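Local structure of aspartate--tRNA(Asp/Asn) ligase (Sulfolobus tokodaii, 1WYD) at residues L278-T281 with E282-I286; A143-E146 with T147-E151; R3-F6 with I7-T11; L125-Q128 with E129-A132. The protein attaches L-aspartate to both tRNA(Asp) and tRNA(Asn), first activating the amino acid with ATP to form Asp-AMP. All coordinates share one frame; numbering follows the deposited sequence.

Contact 1: L278-T281 with E282-I286; sequences LKYT and EAIEI
Ile284 lies over one face of the Tyr280 ring, one helical turn further along the chain. Its side chain can be followed outward from CB. Ile284 CB sits 3.5 Å from Thr281 O, still close to the backbone of the preceding turn. The branch CG1 makes the main contact. Ile284 CG1 is 3.6 Å from Tyr280 CZ, so this CH-pi contact is offset toward the hydroxyl-bearing end of the ring. At the tip, Ile284 CD1 reaches to 4.0 Å from Tyr280 OH. The ring is brought here by its first torsion, which sets CG opposite the backbone N (chi1 159°). Tyr280 OH is hydrogen-bonded to Asp298 O, and Trp322 meets the same ring. With a serine in place of this tyrosine, Ile284 CG1 would probably lose the face it rests on, and Asp298 O its phenol partner. Nearer the strand, Leu278 places its two methyls differently. Leu278 CD1 lies 3.4 Å from Glu282 OE2, while Leu278 CD2 packs against Ala283 CB at 4.0 Å. The backbone is closed by Ala283 N to Lys279 O, at 3.0 Å, and by Ile284 N to Tyr280 O, at 2.8 Å. Lys279, the N-cap residue, thus gives its carbonyl to the first turn. The arrangement is a strand-to-helix junction, where edge strand 276-279 of the catalytic-domain sheet runs directly into helix 280-289.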
loop_
_atom_site.group_PDB
_atom_site.type_symbol
_atom_site.label_atom_id
_atom_site.label_comp_id
_atom_site.label_asym_id
_atom_site.label_seq_id
_atom_site.Cartn_x
_atom_site.Cartn_y
_atom_site.Cartn_z
ATOM N N LEU B 278 25.450 -1.664 -18.061
ATOM C CA LEU B 278 26.593 -2.505 -18.196
ATOM C C LEU B 278 26.045 -3.885 -18.425
ATOM O O LEU B 278 25.231 -4.371 -17.619
ATOM C CB LEU B 278 27.370 -2.453 -16.890
ATOM C CG LEU B 278 28.641 -3.267 -16.739
ATOM C CD1 LEU B 278 29.723 -2.609 -17.539
ATOM C CD2 LEU B 278 29.017 -3.309 -15.300
ATOM N N LYS B 279 26.450 -4.518 -19.525
ATOM C CA LYS B 279 26.037 -5.894 -19.813
ATOM C C LYS B 279 26.704 -6.795 -18.816
ATOM O O LYS B 279 27.791 -6.492 -18.348
ATOM C CB LYS B 279 26.414 -6.338 -21.232
ATOM C CG LYS B 279 26.017 -5.363 -22.348
ATOM C CD LYS B 279 26.678 -5.757 -23.659
ATOM C CE LYS B 279 25.694 -5.704 -24.807
ATOM N NZ LYS B 279 25.630 -4.337 -25.419
ATOM N N TYR B 280 26.028 -7.892 -18.471
ATOM C CA TYR B 280 26.547 -8.878 -17.527
ATOM C C TYR B 280 27.881 -9.438 -18.056
ATOM O O TYR B 280 28.853 -9.539 -17.317
ATOM C CB TYR B 280 25.514 -9.976 -17.338
ATOM C CG TYR B 280 26.057 -11.285 -16.820
ATOM C CD1 TYR B 280 26.085 -11.539 -15.478
ATOM C CD2 TYR B 280 26.527 -12.277 -17.680
ATOM C CE1 TYR B 280 26.562 -12.739 -14.974
ATOM C CE2 TYR B 280 27.022 -13.474 -17.185
ATOM C CZ TYR B 280 27.027 -13.688 -15.822
ATOM O OH TYR B 280 27.504 -14.848 -15.263
ATOM N N THR B 281 27.888 -9.786 -19.347
ATOM C CA THR B 281 29.079 -10.214 -20.111
ATOM C C THR B 281 30.329 -9.366 -19.828
ATOM O O THR B 281 31.420 -9.892 -19.554
ATOM C CB THR B 281 28.737 -10.192 -21.652
ATOM O OG1 THR B 281 27.697 -11.140 -21.929
ATOM C CG2 THR B 281 29.891 -10.714 -22.500
ATOM N N GLU B 282 30.136 -8.056 -19.901
ATOM C CA GLU B 282 31.150 -7.053 -19.650
ATOM C C GLU B 282 31.538 -6.987 -18.168
ATOM O O GLU B 282 32.717 -6.789 -17.839
ATOM C CB GLU B 282 30.553 -5.720 -20.053
ATOM C CG GLU B 282 31.446 -4.723 -20.745
ATOM C CD GLU B 282 30.669 -3.441 -20.958
ATOM O OE1 GLU B 282 29.521 -3.523 -21.498
ATOM O OE2 GLU B 282 31.177 -2.361 -20.548
ATOM N N ALA B 283 30.548 -7.123 -17.280
ATOM C CA ALA B 283 30.799 -7.172 -15.839
ATOM C C ALA B 283 31.692 -8.352 -15.534
ATOM O O ALA B 283 32.637 -8.249 -14.761
ATOM C CB ALA B 283 29.497 -7.284 -15.056
ATOM N N ILE B 284 31.392 -9.482 -16.154
ATOM C CA ILE B 284 32.213 -10.658 -15.965
ATOM C C ILE B 284 33.669 -10.405 -16.398
ATOM O O ILE B 284 34.601 -10.819 -15.698
ATOM C CB ILE B 284 31.602 -11.857 -16.697
ATOM C CG1 ILE B 284 30.409 -12.408 -15.899
ATOM C CG2 ILE B 284 32.678 -12.948 -16.964
ATOM C CD1 ILE B 284 30.625 -12.466 -14.406
ATOM N N GLU B 285 33.853 -9.717 -17.530
ATOM C CA GLU B 285 35.205 -9.416 -18.007
ATOM C C GLU B 285 35.966 -8.420 -17.106
ATOM O O GLU B 285 37.168 -8.588 -16.880
ATOM C CB GLU B 285 35.245 -8.987 -19.503
ATOM C CG GLU B 285 35.185 -10.134 -20.524
ATOM C CD GLU B 285 36.236 -11.242 -20.304
ATOM O OE1 GLU B 285 35.842 -12.376 -19.918
ATOM O OE2 GLU B 285 37.460 -10.990 -20.526
ATOM N N ILE B 286 35.283 -7.405 -16.576
ATOM C CA ILE B 286 35.945 -6.472 -15.665
ATOM C C ILE B 286 36.463 -7.254 -14.480
ATOM O O ILE B 286 37.591 -7.041 -14.022
ATOM C CB ILE B 286 35.017 -5.320 -15.207
ATOM C CG1 ILE B 286 34.936 -4.236 -16.292
ATOM C CG2 ILE B 286 35.510 -4.725 -13.859
ATOM C CD1 ILE B 286 33.610 -3.496 -16.338
#

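Contact 2: A143-E146 with T147-E151; sequences AFRE and TLYKE
Leu148 presses its CD1 methyl onto the face of the Phe144 ring, and this is the tight part of the contact. Leu148 CD1 is 3.5 Å from the ring centroid of Phe144 and only 16° off the ring normal, a close CH-pi contact. The same methyl carbon, Leu148 CD1, lies 3.2 Å from Phe144 O. Val205 and Val228, on two strands of the catalytic sheet, add to the packing around Phe144. The next pair, Arg145 and Tyr149, lies side by side and points the same way. Tyr149 CE2 touches Arg145 CB at 3.7 Å, and further out Tyr149 OH lies 3.7 Å from Arg145 CD. The extended arginine chain thus runs along the ring, with guanidinium and ring planes 28° apart. Tyr149 N also donates to Arg145 O at 2.8 Å. The looser side belongs to Glu146 and Lys150. Their backbones are joined by Lys150 N to Glu146 O at 3.1 Å, but Glu146 OE2 and Lys150 NZ stay 5.9 Å apart. Glu146 OE2 is held instead by Asn248 ND2. Arg145 NH1 forms a salt bridge with Glu155 of the second subunit, and Lys142 of that subunit makes a cation-pi contact with Tyr149. The chemistry divides the helix: an apolar face binds it to its own sheet, and a charged, aromatic face serves the dimer interface, consistent with motif 1 of class II synthetases.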
loop_
_atom_site.group_PDB
_atom_site.type_symbol
_atom_site.label_atom_id
_atom_site.label_comp_id
_atom_site.label_asym_id
_atom_site.label_seq_id
_atom_site.Cartn_x
_atom_site.Cartn_y
_atom_site.Cartn_z
ATOM N N ALA B 143 6.025 9.812 -4.178
ATOM C CA ALA B 143 6.682 10.192 -5.435
ATOM C C ALA B 143 6.654 9.033 -6.392
ATOM O O ALA B 143 6.620 9.233 -7.622
ATOM C CB ALA B 143 8.131 10.643 -5.219
ATOM N N PHE B 144 6.656 7.825 -5.829
ATOM C CA PHE B 144 6.632 6.608 -6.625
ATOM C C PHE B 144 5.289 6.531 -7.329
ATOM O O PHE B 144 5.221 6.260 -8.504
ATOM C CB PHE B 144 6.846 5.401 -5.694
ATOM C CG PHE B 144 6.624 4.053 -6.340
ATOM C CD1 PHE B 144 7.617 3.482 -7.150
ATOM C CD2 PHE B 144 5.440 3.323 -6.089
ATOM C CE1 PHE B 144 7.450 2.246 -7.733
ATOM C CE2 PHE B 144 5.245 2.052 -6.671
ATOM C CZ PHE B 144 6.279 1.499 -7.493
ATOM N N ARG B 145 4.206 6.750 -6.590
ATOM C CA ARG B 145 2.889 6.539 -7.154
ATOM C C ARG B 145 2.579 7.684 -8.125
ATOM O O ARG B 145 2.024 7.470 -9.204
ATOM C CB ARG B 145 1.865 6.438 -6.052
ATOM C CG ARG B 145 2.002 5.188 -5.185
ATOM C CD ARG B 145 0.796 4.975 -4.308
ATOM N NE ARG B 145 1.008 3.941 -3.301
ATOM C CZ ARG B 145 1.428 4.162 -2.060
ATOM N NH1 ARG B 145 1.694 5.397 -1.664
ATOM N NH2 ARG B 145 1.572 3.142 -1.192
ATOM N N GLU B 146 2.974 8.892 -7.748
ATOM C CA GLU B 146 2.758 10.083 -8.577
ATOM C C GLU B 146 3.236 9.891 -10.017
ATOM O O GLU B 146 2.467 10.079 -10.954
ATOM C CB GLU B 146 3.432 11.274 -7.896
ATOM C CG GLU B 146 3.419 12.573 -8.659
ATOM C CD GLU B 146 4.253 13.600 -7.934
ATOM O OE1 GLU B 146 3.667 14.558 -7.377
ATOM O OE2 GLU B 146 5.487 13.411 -7.883
ATOM N N THR B 147 4.484 9.438 -10.181
ATOM C CA THR B 147 5.058 9.168 -11.486
ATOM C C THR B 147 4.230 8.154 -12.239
ATOM O O THR B 147 4.007 8.294 -13.461
ATOM C CB THR B 147 6.511 8.658 -11.360
ATOM O OG1 THR B 147 7.298 9.674 -10.751
ATOM C CG2 THR B 147 7.179 8.538 -12.746
ATOM N N LEU B 148 3.767 7.137 -11.504
ATOM C CA LEU B 148 3.046 6.025 -12.101
ATOM C C LEU B 148 1.657 6.410 -12.591
ATOM O O LEU B 148 1.224 5.930 -13.662
ATOM C CB LEU B 148 3.004 4.836 -11.126
ATOM C CG LEU B 148 4.340 4.119 -11.139
ATOM C CD1 LEU B 148 4.533 3.390 -9.819
ATOM C CD2 LEU B 148 4.436 3.188 -12.340
ATOM N N TYR B 149 0.965 7.258 -11.812
ATOM C CA TYR B 149 -0.353 7.777 -12.167
ATOM C C TYR B 149 -0.243 8.617 -13.403
ATOM O O TYR B 149 -1.118 8.576 -14.246
ATOM C CB TYR B 149 -0.950 8.687 -11.072
ATOM C CG TYR B 149 -1.277 8.061 -9.759
ATOM C CD1 TYR B 149 -1.984 6.856 -9.688
ATOM C CD2 TYR B 149 -0.889 8.668 -8.563
ATOM C CE1 TYR B 149 -2.285 6.269 -8.451
ATOM C CE2 TYR B 149 -1.196 8.086 -7.300
ATOM C CZ TYR B 149 -1.887 6.884 -7.257
ATOM O OH TYR B 149 -2.218 6.287 -6.026
ATOM N N LYS B 150 0.843 9.378 -13.512
ATOM C CA LYS B 150 1.098 10.195 -14.712
ATOM C C LYS B 150 1.197 9.324 -15.964
ATOM O O LYS B 150 0.885 9.787 -17.056
ATOM C CB LYS B 150 2.370 11.029 -14.548
ATOM C CG LYS B 150 2.396 12.323 -15.339
ATOM C CD LYS B 150 3.830 12.947 -15.479
ATOM C CE LYS B 150 4.394 13.516 -14.158
ATOM N NZ LYS B 150 3.440 14.366 -13.322
ATOM N N GLU B 151 1.610 8.061 -15.800
ATOM C CA GLU B 151 1.759 7.162 -16.956
ATOM C C GLU B 151 0.534 6.293 -17.122
ATOM O O GLU B 151 0.493 5.389 -17.959
ATOM C CB GLU B 151 2.995 6.291 -16.827
ATOM C CG GLU B 151 4.299 7.046 -16.580
ATOM C CD GLU B 151 4.767 7.827 -17.802
ATOM O OE1 GLU B 151 5.405 8.887 -17.626
ATOM O OE2 GLU B 151 4.497 7.384 -18.937
#

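Contact 3: R3-F6 with I7-T11; sequences RSHF and IADVT
The first torsion of Asp9 sets CG beside its own backbone N (chi1 -74°), which carries the carboxylate back toward Phe6. The first torsion of Phe6 is similar (chi1 -78°), and the two side chains run side by side, ring and carboxylate planes 80° apart. Two hydrogen bonds then join the same residues in both directions. Phe6 N donates to Asp9 OD1 at 3.1 Å, arriving from above the carboxylate plane. Asp9 N donates to Phe6 O at 2.8 Å, also from above the plane of the acceptor group. The side-chain bond resembles one half of a capping box: the third residue of the short 3-10 segment accepts from the residue just before it. Asp9 OD1 also lies at the edge of the Phe6 ring, 3.9 Å from Phe6 CD1. His5 CB also meets Asp9 CB at 3.9 Å and Val10 CG2 at 4.2 Å. Ser4 OG and His5 ND1 share a hydrogen bond of 2.6 Å, which steadies the imidazole. The Arg3 guanidinium lies against Phe6, with Phe6 CE2 over one of its faces. Arg3 also forms a salt bridge with Glu200 of the second subunit. Other side chains meet the first amides of the 3-10 segment: Asp41 OD1 accepts from Ile7 N, and Thr43 OG1 from Ala8 N, both from the OB-fold domain. The chemistry implies a well-satisfied turn start, where the amides of Phe6, Ile7 and Ala8 are each taken up by a side-chain oxygen.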
loop_
_atom_site.group_PDB
_atom_site.type_symbol
_atom_site.label_atom_id
_atom_site.label_comp_id
_atom_site.label_asym_id
_atom_site.label_seq_id
_atom_site.Cartn_x
_atom_site.Cartn_y
_atom_site.Cartn_z
ATOM N N ARG B 3 -3.691 21.731 21.013
ATOM C CA ARG B 3 -2.758 22.790 20.714
ATOM C C ARG B 3 -3.453 23.753 19.786
ATOM O O ARG B 3 -4.460 23.398 19.196
ATOM C CB ARG B 3 -1.537 22.227 19.999
ATOM C CG ARG B 3 -1.869 21.171 18.978
ATOM C CD ARG B 3 -0.791 20.955 18.034
ATOM N NE ARG B 3 0.301 20.141 18.586
ATOM C CZ ARG B 3 0.516 18.862 18.276
ATOM N NH1 ARG B 3 -0.320 18.221 17.462
ATOM N NH2 ARG B 3 1.559 18.227 18.762
ATOM N N SER B 4 -2.887 24.955 19.651
ATOM C CA SER B 4 -3.266 25.886 18.596
ATOM C C SER B 4 -2.235 25.820 17.477
ATOM O O SER B 4 -2.597 25.900 16.304
ATOM C CB SER B 4 -3.393 27.325 19.130
ATOM O OG SER B 4 -2.109 27.913 19.337
ATOM N N HIS B 5 -0.954 25.690 17.823
ATOM C CA HIS B 5 0.093 25.641 16.793
ATOM C C HIS B 5 1.076 24.490 16.996
ATOM O O HIS B 5 1.379 24.089 18.129
ATOM C CB HIS B 5 0.867 26.985 16.670
ATOM C CG HIS B 5 0.004 28.169 16.316
ATOM N ND1 HIS B 5 -0.916 28.713 17.188
ATOM C CD2 HIS B 5 -0.082 28.903 15.179
ATOM C CE1 HIS B 5 -1.536 29.720 16.605
ATOM N NE2 HIS B 5 -1.047 29.858 15.385
ATOM N N PHE B 6 1.562 23.958 15.888
ATOM C CA PHE B 6 2.747 23.127 15.891
ATOM C C PHE B 6 3.953 24.022 16.089
ATOM O O PHE B 6 3.949 25.176 15.654
ATOM C CB PHE B 6 2.880 22.422 14.558
ATOM C CG PHE B 6 1.967 21.245 14.411
ATOM C CD1 PHE B 6 0.743 21.379 13.738
ATOM C CD2 PHE B 6 2.328 19.999 14.930
ATOM C CE1 PHE B 6 -0.119 20.278 13.584
ATOM C CE2 PHE B 6 1.467 18.886 14.790
ATOM C CZ PHE B 6 0.242 19.036 14.105
ATOM N N ILE B 7 4.995 23.494 16.721
ATOM C CA ILE B 7 6.140 24.313 17.093
ATOM C C ILE B 7 6.639 25.123 15.899
ATOM O O ILE B 7 6.817 26.335 15.996
ATOM C CB ILE B 7 7.259 23.440 17.701
ATOM C CG1 ILE B 7 6.869 23.000 19.123
ATOM C CG2 ILE B 7 8.621 24.153 17.659
ATOM C CD1 ILE B 7 7.417 21.633 19.512
ATOM N N ALA B 8 6.821 24.439 14.778
ATOM C CA ALA B 8 7.364 25.008 13.557
ATOM C C ALA B 8 6.471 26.104 12.917
ATOM O O ALA B 8 6.946 26.882 12.098
ATOM C CB ALA B 8 7.646 23.880 12.548
ATOM N N ASP B 9 5.200 26.149 13.306
ATOM C CA ASP B 9 4.227 27.137 12.826
ATOM C C ASP B 9 4.499 28.581 13.293
ATOM O O ASP B 9 3.984 29.545 12.691
ATOM C CB ASP B 9 2.837 26.776 13.361
ATOM C CG ASP B 9 2.213 25.598 12.664
ATOM O OD1 ASP B 9 1.113 25.194 13.095
ATOM O OD2 ASP B 9 2.712 25.030 11.681
ATOM N N VAL B 10 5.260 28.711 14.387
ATOM C CA VAL B 10 5.530 29.985 15.062
ATOM C C VAL B 10 6.782 30.690 14.495
ATOM O O VAL B 10 7.846 30.077 14.379
ATOM C CB VAL B 10 5.683 29.763 16.599
ATOM C CG1 VAL B 10 5.715 31.079 17.340
ATOM C CG2 VAL B 10 4.554 28.881 17.142
ATOM N N THR B 11 6.639 31.967 14.126
ATOM C CA THR B 11 7.755 32.797 13.628
ATOM C C THR B 11 7.967 34.000 14.555
ATOM O O THR B 11 7.054 34.331 15.331
ATOM C CB THR B 11 7.479 33.332 12.212
ATOM O OG1 THR B 11 6.173 33.916 12.177
ATOM C CG2 THR B 11 7.423 32.215 11.188
#

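Contact 4: L125-Q128 with E129-A132; sequences LRRQ and EMQA
Arg127 O is gripped by two amides of the following turn. Gln131 N donates to Arg127 O at 2.9 Å in a nearly straight bond of 167°. Met130 N also lies 2.9 Å from Arg127 O, but its bond is bent and weak. A second helical bond follows, from Ala132 N to Gln128 O. The carbonyl of Arg127, the N-cap residue, therefore opens helix 128-150. The Arg127 side chain runs outward beside that of Met130, pointing the same way; a bend at chi3 (-65°) helps to lay it there. Arg127 NH2 touches Met130 CE at 3.4 Å and Met130 CG at 3.6 Å. The other nitrogen, Arg127 NH1, lies 3.6 Å from Glu129 OE1, a long salt bridge; the guanidinium and carboxylate planes are nearly parallel (6° apart) but offset, not shared. The stronger partner of this arginine is Asp124, which forms a salt bridge with NH2. If a leucine replaced Arg127, Asp124 would probably be left without its buried mate and Glu129 without its weaker one. Met130 CB also lies against the end of the preceding helix, 3.2 Å from Leu125 O. Leu125 CD1 is a looser neighbour, 4.3 Å from Met130 CB. The turn links helix 121-125 to the long helix 128-150. Gln128 and Ala132 rest on helix 258-264, and Arg126 and Gln131 touch Arg40 on OB-fold strand 34-41. Arg126 NE reaches Gly197 O of the second subunit, and Leu125 packs on Val198 of that subunit.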
loop_
_atom_site.group_PDB
_atom_site.type_symbol
_atom_site.label_atom_id
_atom_site.label_comp_id
_atom_site.label_asym_id
_atom_site.label_seq_id
_atom_site.Cartn_x
_atom_site.Cartn_y
_atom_site.Cartn_z
ATOM N N LEU B 125 12.655 5.008 17.893
ATOM C CA LEU B 125 12.042 5.602 16.702
ATOM C C LEU B 125 11.822 7.096 16.865
ATOM O O LEU B 125 11.858 7.841 15.866
ATOM C CB LEU B 125 10.681 4.983 16.441
ATOM C CG LEU B 125 10.519 3.907 15.367
ATOM C CD1 LEU B 125 11.832 3.386 14.782
ATOM C CD2 LEU B 125 9.600 2.788 15.919
ATOM N N ARG B 126 11.596 7.524 18.118
ATOM C CA ARG B 126 11.392 8.950 18.383
ATOM C C ARG B 126 12.630 9.819 18.113
ATOM O O ARG B 126 12.533 11.025 18.089
ATOM C CB ARG B 126 10.896 9.200 19.800
ATOM C CG ARG B 126 9.463 8.851 20.008
ATOM C CD ARG B 126 8.991 9.107 21.438
ATOM N NE ARG B 126 7.612 8.624 21.633
ATOM C CZ ARG B 126 7.062 8.371 22.840
ATOM N NH1 ARG B 126 7.736 8.556 23.991
ATOM N NH2 ARG B 126 5.827 7.940 22.896
ATOM N N ARG B 127 13.791 9.202 17.921
ATOM C CA ARG B 127 14.985 9.989 17.798
ATOM C C ARG B 127 14.888 10.739 16.460
ATOM O O ARG B 127 14.340 10.215 15.482
ATOM C CB ARG B 127 16.225 9.106 17.818
ATOM C CG ARG B 127 16.663 8.599 19.174
ATOM C CD ARG B 127 18.026 7.925 19.157
ATOM N NE ARG B 127 17.929 6.724 18.332
ATOM C CZ ARG B 127 18.474 6.547 17.119
ATOM N NH1 ARG B 127 19.230 7.504 16.534
ATOM N NH2 ARG B 127 18.267 5.394 16.494
ATOM N N GLN B 128 15.444 11.949 16.410
ATOM C CA GLN B 128 15.385 12.773 15.181
ATOM C C GLN B 128 15.706 11.951 13.945
ATOM O O GLN B 128 14.910 11.875 13.013
ATOM C CB GLN B 128 16.280 14.000 15.302
ATOM C CG GLN B 128 15.687 15.119 16.171
ATOM C CD GLN B 128 14.265 15.472 15.778
ATOM O OE1 GLN B 128 14.046 16.157 14.775
ATOM N NE2 GLN B 128 13.298 15.016 16.562
ATOM N N GLU B 129 16.845 11.282 13.981
ATOM C CA GLU B 129 17.330 10.438 12.900
ATOM C C GLU B 129 16.302 9.410 12.384
ATOM O O GLU B 129 16.154 9.236 11.182
ATOM C CB GLU B 129 18.610 9.716 13.353
ATOM C CG GLU B 129 19.835 10.592 13.622
ATOM C CD GLU B 129 19.764 11.462 14.899
ATOM O OE1 GLU B 129 19.113 11.075 15.904
ATOM O OE2 GLU B 129 20.396 12.564 14.903
ATOM N N MET B 130 15.599 8.734 13.288
ATOM C CA MET B 130 14.661 7.699 12.876
ATOM C C MET B 130 13.409 8.361 12.337
ATOM O O MET B 130 12.878 7.966 11.287
ATOM C CB MET B 130 14.320 6.760 14.042
ATOM C CG MET B 130 15.426 5.798 14.359
ATOM S SD MET B 130 15.942 4.863 12.869
ATOM C CE MET B 130 17.846 4.764 13.195
ATOM N N GLN B 131 12.942 9.360 13.065
ATOM C CA GLN B 131 11.848 10.204 12.588
ATOM C C GLN B 131 12.049 10.658 11.144
ATOM O O GLN B 131 11.121 10.566 10.343
ATOM C CB GLN B 131 11.628 11.394 13.535
ATOM C CG GLN B 131 10.919 10.954 14.757
ATOM C CD GLN B 131 10.066 12.008 15.424
ATOM O OE1 GLN B 131 10.107 12.145 16.650
ATOM N NE2 GLN B 131 9.264 12.717 14.652
ATOM N N ALA B 132 13.276 11.054 10.800
ATOM C CA ALA B 132 13.606 11.493 9.425
ATOM C C ALA B 132 13.484 10.347 8.414
ATOM O O ALA B 132 13.048 10.537 7.267
ATOM C CB ALA B 132 14.994 12.094 9.378
#

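Contacts 2 and 4 mark the two ends of helix 128-150, with centres about 27 Å apart. Contact 3 lies on the OB-fold side, its centre about 20 Å from that of contact 4 and its nearest atoms about 9 Å away. Contacts 2, 3 and 4 all touch the second subunit; contact 1 does not. Contact 1 sits at the far edge of the catalytic sheet, its centre about 55 Å from that of contact 3. Contact 2 comes nearest the predicted ATP site: the Phe144 side chain is about 7 Å from that of Leu401. Tyr280 of contact 1 is about 11 Å, side chain to side chain, from Glu352, a predicted magnesium ligand.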